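AvrRxo1-ORF1 (Xanthomonas oryzae pv. oryzicola, PDB 4Z8T) is a type III effector with a polynucleotide kinase domain, probably acts as a P-loop phosphotransferase, and binds its partner AvrRxo1-ORF2. Local coordinates at residues K4-D7 / E8-L12; W32-E35 / R36-L39; G139-R142 / S143-T146. One frame throughout, in Å; residues are numbered along the deposited sequence.

Contact 1: K4-D7 / E8-L12; sequences KGTD and EIYGL
Gly5, Thr6 and Asp7 meet Glu8 to Gly11 in a local contact round the short helix 6-10, near the N-terminus and packed against helix 123-141. Gly5 is the N-cap. Its carbonyl O takes the amide of Ile9 (Ile9 N to Gly5 O 3.0 Å) with a fairly straight N-H, at 158°. The same oxygen also receives a weak bond from Glu8 N. Tyr10 N gives the next helical bond, to Thr6 O at 2.9 Å. Gly11 N gives a weak bond to Asp7 O.

The side chains follow this turn. Asp7 has CG between its backbone N and carbonyl carbon (chi1 54°), which folds the carboxylate back over its own backbone. OD1 thereby accepts a weak bond from Glu8 N at 2.9 Å. The Asp7 and Glu8 side chains lie side by side and point the same way, with their carboxylate planes 54° apart. Asp7 OD1 and Glu8 OE2 are only 3.0 Å apart, with no hydrogen bond assigned between them. Arg22 forms a salt bridge with Glu8 OE2 and a long, weak ion pair with Asp7 OD2.

On another side of the helix, Thr6 CB lies in the plane of the Tyr10 ring, at its edge, 4.0 Å from CD2. Thr6 OG1 is hydrogen-bonded to Glu129 and to the carbonyl of Gln125. Ile9 CG1 reaches back to within 4.1 Å of Lys4 CB.

The close carboxylates should repel if both are ionised. Arg22 probably offsets part of that cost, mainly at Glu8, although a raised pKa for one acid is also possible.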
loop_
_atom_site.group_PDB
_atom_site.type_symbol
_atom_site.label_atom_id
_atom_site.label_comp_id
_atom_site.label_asym_id
_atom_site.label_seq_id
_atom_site.Cartn_x
_atom_site.Cartn_y
_atom_site.Cartn_z
ATOM N N LYS A 4 31.469 -20.107 -16.743
ATOM C CA LYS A 4 31.094 -21.379 -17.361
ATOM C C LYS A 4 30.371 -22.255 -16.339
ATOM O O LYS A 4 30.865 -22.439 -15.231
ATOM C CB LYS A 4 32.347 -22.095 -17.863
ATOM C CG LYS A 4 32.211 -22.750 -19.226
ATOM C CD LYS A 4 33.586 -22.946 -19.852
ATOM C CE LYS A 4 33.537 -22.832 -21.375
ATOM N NZ LYS A 4 32.923 -24.027 -22.025
ATOM N N GLY A 5 29.204 -22.782 -16.704
ATOM C CA GLY A 5 28.463 -23.664 -15.814
ATOM C C GLY A 5 29.065 -25.057 -15.782
ATOM O O GLY A 5 29.731 -25.471 -16.730
ATOM N N THR A 6 28.824 -25.795 -14.703
ATOM C CA THR A 6 29.411 -27.123 -14.573
ATOM C C THR A 6 28.801 -28.096 -15.559
ATOM O O THR A 6 29.418 -29.107 -15.891
ATOM C CB THR A 6 29.308 -27.674 -13.161
ATOM O OG1 THR A 6 27.946 -27.605 -12.714
ATOM C CG2 THR A 6 30.207 -26.872 -12.218
ATOM N N ASP A 7 27.594 -27.797 -16.034
ATOM C CA ASP A 7 26.991 -28.655 -17.041
ATOM C C ASP A 7 27.776 -28.555 -18.345
ATOM O O ASP A 7 27.902 -29.536 -19.080
ATOM C CB ASP A 7 25.505 -28.339 -17.243
ATOM C CG ASP A 7 25.241 -26.875 -17.549
ATOM O OD1 ASP A 7 26.119 -26.023 -17.303
ATOM O OD2 ASP A 7 24.122 -26.574 -18.024
ATOM N N GLU A 8 28.325 -27.375 -18.611
ATOM C CA GLU A 8 29.160 -27.173 -19.794
ATOM C C GLU A 8 30.576 -27.727 -19.604
ATOM O O GLU A 8 31.147 -28.313 -20.525
ATOM C CB GLU A 8 29.203 -25.688 -20.172
ATOM C CG GLU A 8 27.884 -25.163 -20.735
ATOM C CD GLU A 8 27.398 -23.897 -20.043
ATOM O OE1 GLU A 8 28.127 -22.879 -20.062
ATOM O OE2 GLU A 8 26.281 -23.921 -19.477
ATOM N N ILE A 9 31.131 -27.546 -18.410
ATOM C CA ILE A 9 32.477 -28.030 -18.091
ATOM C C ILE A 9 32.551 -29.560 -18.076
ATOM O O ILE A 9 33.500 -30.157 -18.601
ATOM C CB ILE A 9 32.950 -27.481 -16.719
ATOM C CG1 ILE A 9 33.106 -25.958 -16.775
ATOM C CG2 ILE A 9 34.248 -28.151 -16.265
ATOM C CD1 ILE A 9 33.345 -25.302 -15.425
ATOM N N TYR A 10 31.552 -30.200 -17.472
ATOM C CA TYR A 10 31.608 -31.647 -17.273
ATOM C C TYR A 10 30.724 -32.438 -18.235
ATOM O O TYR A 10 30.745 -33.669 -18.235
ATOM C CB TYR A 10 31.316 -31.998 -15.809
ATOM C CG TYR A 10 32.369 -31.446 -14.873
ATOM C CD1 TYR A 10 33.640 -32.005 -14.817
ATOM C CD2 TYR A 10 32.102 -30.355 -14.061
ATOM C CE1 TYR A 10 34.608 -31.490 -13.971
ATOM C CE2 TYR A 10 33.059 -29.841 -13.216
ATOM C CZ TYR A 10 34.311 -30.414 -13.177
ATOM O OH TYR A 10 35.258 -29.892 -12.337
ATOM N N GLY A 11 29.963 -31.732 -19.062
ATOM C CA GLY A 11 29.157 -32.393 -20.074
ATOM C C GLY A 11 30.041 -32.910 -21.194
ATOM O O GLY A 11 31.118 -32.360 -21.448
ATOM N N LEU A 12 29.593 -33.966 -21.864
ATOM C CA LEU A 12 30.364 -34.549 -22.957
ATOM C C LEU A 12 29.756 -34.253 -24.317
ATOM O O LEU A 12 28.598 -34.583 -24.570
ATOM C CB LEU A 12 30.498 -36.062 -22.780
ATOM C CG LEU A 12 31.497 -36.519 -21.725
ATOM C CD1 LEU A 12 31.503 -38.038 -21.602
ATOM C CD2 LEU A 12 32.888 -35.988 -22.049
#

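Contact 2: W32-E35 / R36-L39; sequences WHPE and RRKL
Trp32 and His33 meet Arg36 and Arg37 in the opening turn of helix 34-60, with His33 at the N-cap. His33 O is gripped twice. Arg37 N bonds to it at 2.9 Å with a nearly straight N-H (164°), and Arg36 N adds a weak bond. Lys38 N then donates to Pro34 O at 2.9 Å, and Leu39 N to Glu35 O at 3.1 Å.

The Arg37 chain bends at chi3 (45°), which turns its guanidinium back over the proline. Pro34 N lies 3.6 Å off one face of the group, toward its rim, and Arg37 NH2 is 3.4 Å from Pro34 CB. Arg37 NH1 comes 2.7 Å from Trp32 O, but the angle is too poor for a hydrogen bond.

Arg36 touches Trp32 through its aliphatic part, CG to CE3 at 4.0 Å. Each of its three guanidinium nitrogens has a partner: NE in a salt bridge with Glu129, NH1 on Ser114 OG and NH2 on Leu111 O. Trp32 NE1 donates to Leu26 O.

The arrangement is that of a helix N-terminus. Proline, which has no N-H, occupies the first position after the N-cap, where no intrahelical donor is needed.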
loop_
_atom_site.group_PDB
_atom_site.type_symbol
_atom_site.label_atom_id
_atom_site.label_comp_id
_atom_site.label_asym_id
_atom_site.label_seq_id
_atom_site.Cartn_x
_atom_site.Cartn_y
_atom_site.Cartn_z
ATOM N N TRP A 32 27.993 -37.181 -19.270
ATOM C CA TRP A 32 28.894 -36.497 -18.356
ATOM C C TRP A 32 30.220 -37.235 -18.321
ATOM O O TRP A 32 30.273 -38.440 -18.580
ATOM C CB TRP A 32 28.293 -36.472 -16.946
ATOM C CG TRP A 32 26.987 -35.737 -16.833
ATOM C CD1 TRP A 32 25.744 -36.221 -17.118
ATOM C CD2 TRP A 32 26.796 -34.388 -16.383
ATOM N NE1 TRP A 32 24.795 -35.257 -16.879
ATOM C CE2 TRP A 32 25.415 -34.121 -16.429
ATOM C CE3 TRP A 32 27.664 -33.378 -15.956
ATOM C CZ2 TRP A 32 24.879 -32.884 -16.058
ATOM C CZ3 TRP A 32 27.138 -32.160 -15.590
ATOM C CH2 TRP A 32 25.754 -31.918 -15.645
ATOM N N HIS A 33 31.292 -36.512 -18.010
ATOM C CA HIS A 33 32.578 -37.141 -17.737
ATOM C C HIS A 33 32.411 -38.169 -16.629
ATOM O O HIS A 33 31.685 -37.926 -15.669
ATOM C CB HIS A 33 33.600 -36.102 -17.294
ATOM C CG HIS A 33 34.270 -35.393 -18.423
ATOM N ND1 HIS A 33 35.522 -35.748 -18.887
ATOM C CD2 HIS A 33 33.874 -34.347 -19.188
ATOM C CE1 HIS A 33 35.864 -34.954 -19.883
ATOM N NE2 HIS A 33 34.878 -34.093 -20.087
ATOM N N PRO A 34 33.072 -39.331 -16.770
ATOM C CA PRO A 34 33.005 -40.426 -15.796
ATOM C C PRO A 34 33.202 -39.989 -14.346
ATOM O O PRO A 34 32.471 -40.470 -13.481
ATOM C CB PRO A 34 34.147 -41.364 -16.234
ATOM C CG PRO A 34 34.713 -40.772 -17.509
ATOM C CD PRO A 34 33.734 -39.765 -18.009
ATOM N N GLU A 35 34.162 -39.107 -14.076
ATOM C CA GLU A 35 34.378 -38.661 -12.705
ATOM C C GLU A 35 33.160 -37.915 -12.192
ATOM O O GLU A 35 32.782 -38.053 -11.027
ATOM C CB GLU A 35 35.598 -37.744 -12.598
ATOM C CG GLU A 35 36.924 -38.416 -12.875
ATOM C CD GLU A 35 37.295 -38.388 -14.339
ATOM O OE1 GLU A 35 36.409 -38.153 -15.192
ATOM O OE2 GLU A 35 38.489 -38.595 -14.643
ATOM N N ARG A 36 32.549 -37.119 -13.059
ATOM C CA ARG A 36 31.398 -36.325 -12.636
ATOM C C ARG A 36 30.190 -37.225 -12.445
ATOM O O ARG A 36 29.392 -37.026 -11.530
ATOM C CB ARG A 36 31.088 -35.215 -13.638
ATOM C CG ARG A 36 30.314 -34.055 -13.011
ATOM C CD ARG A 36 31.169 -33.320 -12.004
ATOM N NE ARG A 36 30.498 -32.134 -11.456
ATOM C CZ ARG A 36 31.079 -31.298 -10.610
ATOM N NH1 ARG A 36 32.326 -31.531 -10.230
ATOM N NH2 ARG A 36 30.432 -30.225 -10.159
ATOM N N ARG A 37 30.078 -38.225 -13.314
ATOM C CA ARG A 37 29.064 -39.262 -13.208
ATOM C C ARG A 37 29.162 -39.935 -11.844
ATOM O O ARG A 37 28.147 -40.178 -11.181
ATOM C CB ARG A 37 29.299 -40.285 -14.327
ATOM C CG ARG A 37 28.096 -41.105 -14.741
ATOM C CD ARG A 37 28.226 -41.561 -16.197
ATOM N NE ARG A 37 29.547 -42.072 -16.541
ATOM C CZ ARG A 37 30.180 -41.807 -17.682
ATOM N NH1 ARG A 37 29.616 -41.036 -18.597
ATOM N NH2 ARG A 37 31.383 -42.315 -17.907
ATOM N N LYS A 38 30.389 -40.217 -11.412
ATOM C CA LYS A 38 30.615 -40.847 -10.115
ATOM C C LYS A 38 30.189 -39.940 -8.959
ATOM O O LYS A 38 29.615 -40.415 -7.978
ATOM C CB LYS A 38 32.085 -41.240 -9.954
ATOM C CG LYS A 38 32.539 -42.400 -10.829
ATOM C CD LYS A 38 34.005 -42.728 -10.538
ATOM C CE LYS A 38 34.659 -43.554 -11.649
ATOM N NZ LYS A 38 34.195 -44.967 -11.680
ATOM N N LEU A 39 30.492 -38.651 -9.072
ATOM C CA LEU A 39 30.095 -37.681 -8.048
ATOM C C LEU A 39 28.578 -37.624 -7.943
ATOM O O LEU A 39 28.018 -37.590 -6.836
ATOM C CB LEU A 39 30.654 -36.291 -8.375
ATOM C CG LEU A 39 30.283 -35.168 -7.399
ATOM C CD1 LEU A 39 30.696 -35.522 -5.978
ATOM C CD2 LEU A 39 30.917 -33.847 -7.839
#

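Contact 3: G139-R142 / S143-T146; sequences GGLR and SQKT
Gln144 closes back on Leu141 through a type I beta turn, with Arg142 and Ser143 at its two middle positions. Gln144 N donates to Leu141 O at 3.1 Å. The N-H points well at the oxygen (151°), but the donor stands above the carbonyl plane, 74° out of it, and so uses no lone pair direction.

Gln144 CB packs against the turn. This atom lies 3.4 Å from Leu141 O and 3.7 Å from Gly140 O, and it also meets Leu141 CD2 at 4.3 Å. CG runs anti to the backbone N (chi1 -179°), and a bend at the next bond swings the amide round. There NE2 donates to Lys145 O at 3.0 Å, with Lys145 O near the plane of the Gln144 amide. The flat group is thus held by its own neighbour in the chain.

Ser143 is the exposed corner. Its amide is served by a water, with Ser143 N 2.9 Å from the water oxygen. The same water donates to Gly139 O at 2.8 Å and weakly to Gly140 O. It therefore bridges Gly139 and Gly140 to Ser143. Ser143 O takes Lys145 NZ at 2.8 Å.

Arg142 CB lies by Ser143 N, and from CG to NE the chain is extended. This takes NH1 to a salt bridge with Glu175, and the chain lies on Leu172 and Thr176. Arg178 hydrogen-bonds to the carbonyls of both Leu141 and Arg142, and its charge probably suits the partly negative C-terminal end of the helix.

The turn thus leads from helix 123-141 into the loop before strand 154-157. Arg142 packs on helix 163-176, while Leu141 and Thr146 touch helix 34-60.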
loop_
_atom_site.group_PDB
_atom_site.type_symbol
_atom_site.label_atom_id
_atom_site.label_comp_id
_atom_site.label_asym_id
_atom_site.label_seq_id
_atom_site.Cartn_x
_atom_site.Cartn_y
_atom_site.Cartn_z
ATOM N N GLY A 139 12.557 -38.016 -8.932
ATOM C CA GLY A 139 12.060 -39.105 -9.759
ATOM C C GLY A 139 12.119 -40.455 -9.070
ATOM O O GLY A 139 11.174 -41.250 -9.154
ATOM N N GLY A 140 13.231 -40.722 -8.396
ATOM C CA GLY A 140 13.415 -41.972 -7.688
ATOM C C GLY A 140 12.561 -42.058 -6.438
ATOM O O GLY A 140 12.237 -43.153 -5.979
ATOM N N LEU A 141 12.202 -40.904 -5.881
ATOM C CA LEU A 141 11.369 -40.874 -4.682
ATOM C C LEU A 141 9.912 -41.151 -4.992
ATOM O O LEU A 141 9.157 -41.566 -4.107
ATOM C CB LEU A 141 11.472 -39.517 -3.978
ATOM C CG LEU A 141 12.774 -39.264 -3.220
ATOM C CD1 LEU A 141 12.807 -37.848 -2.648
ATOM C CD2 LEU A 141 12.914 -40.288 -2.123
ATOM N N ARG A 142 9.501 -40.878 -6.215
ATOM C CA ARG A 142 8.105 -40.981 -6.612
ATOM C C ARG A 142 7.440 -42.263 -6.130
ATOM O O ARG A 142 6.428 -42.223 -5.490
ATOM C CB ARG A 142 7.962 -40.811 -8.128
ATOM C CG ARG A 142 6.564 -40.650 -8.692
ATOM C CD ARG A 142 6.528 -40.120 -10.177
ATOM N NE ARG A 142 5.194 -39.685 -10.617
ATOM C CZ ARG A 142 4.864 -38.415 -10.835
ATOM N NH1 ARG A 142 3.640 -38.091 -11.201
ATOM N NH2 ARG A 142 5.753 -37.449 -10.693
ATOM N N SER A 143 8.055 -43.386 -6.435
ATOM C CA SER A 143 7.489 -44.675 -6.033
ATOM C C SER A 143 8.319 -45.393 -4.976
ATOM O O SER A 143 8.150 -46.595 -4.752
ATOM C CB SER A 143 7.279 -45.568 -7.259
ATOM O OG SER A 143 8.461 -45.641 -8.039
ATOM N N GLN A 144 9.202 -44.646 -4.311
ATOM C CA GLN A 144 10.010 -45.188 -3.224
ATOM C C GLN A 144 9.156 -45.734 -2.073
ATOM O O GLN A 144 8.219 -45.070 -1.603
ATOM C CB GLN A 144 10.956 -44.106 -2.690
ATOM C CG GLN A 144 11.856 -44.580 -1.571
ATOM C CD GLN A 144 12.844 -45.624 -2.038
ATOM O OE1 GLN A 144 13.536 -45.431 -3.040
ATOM N NE2 GLN A 144 12.904 -46.745 -1.328
ATOM N N LYS A 145 9.483 -46.946 -1.623
ATOM C CA LYS A 145 8.776 -47.571 -0.511
ATOM C C LYS A 145 9.654 -47.652 0.728
ATOM O O LYS A 145 10.885 -47.650 0.643
ATOM C CB LYS A 145 8.349 -48.997 -0.875
ATOM C CG LYS A 145 7.603 -49.126 -2.188
ATOM C CD LYS A 145 6.257 -48.426 -2.156
ATOM C CE LYS A 145 5.409 -48.784 -3.385
ATOM N NZ LYS A 145 6.047 -48.372 -4.670
ATOM N N THR A 146 8.997 -47.746 1.880
ATOM C CA THR A 146 9.666 -48.021 3.141
ATOM C C THR A 146 9.737 -49.531 3.343
ATOM O O THR A 146 9.340 -50.303 2.460
ATOM C CB THR A 146 8.889 -47.450 4.298
ATOM O OG1 THR A 146 7.629 -48.124 4.378
ATOM C CG2 THR A 146 8.642 -45.948 4.089
HETATM O O HOH W 1 10.192 -43.736 -8.400
#

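Contacts 1 and 2 adjoin, with centres about 11 Å apart. Tyr10 O probably bonds to His33 N, and the Tyr10 ring makes a cation-pi contact with Arg36. Both are partly buried; contact 1 spans a short helix and contact 2 opens a long one. Both use Glu129 of helix 123-141. Contact 3 lies at the C-terminal end of that helix, its nearest atoms about 15 Å from contact 2 and about 18 Å from contact 1. It is a surface contact. The chemistry differs accordingly. Acidic side chains crowd in contact 1, and Arg36 reaches an acid, a serine and a backbone carbonyl in contact 2. Contact 3 relies on a turn, a water and arginine-held carbonyls. Helix 34-60 also touches contact 3.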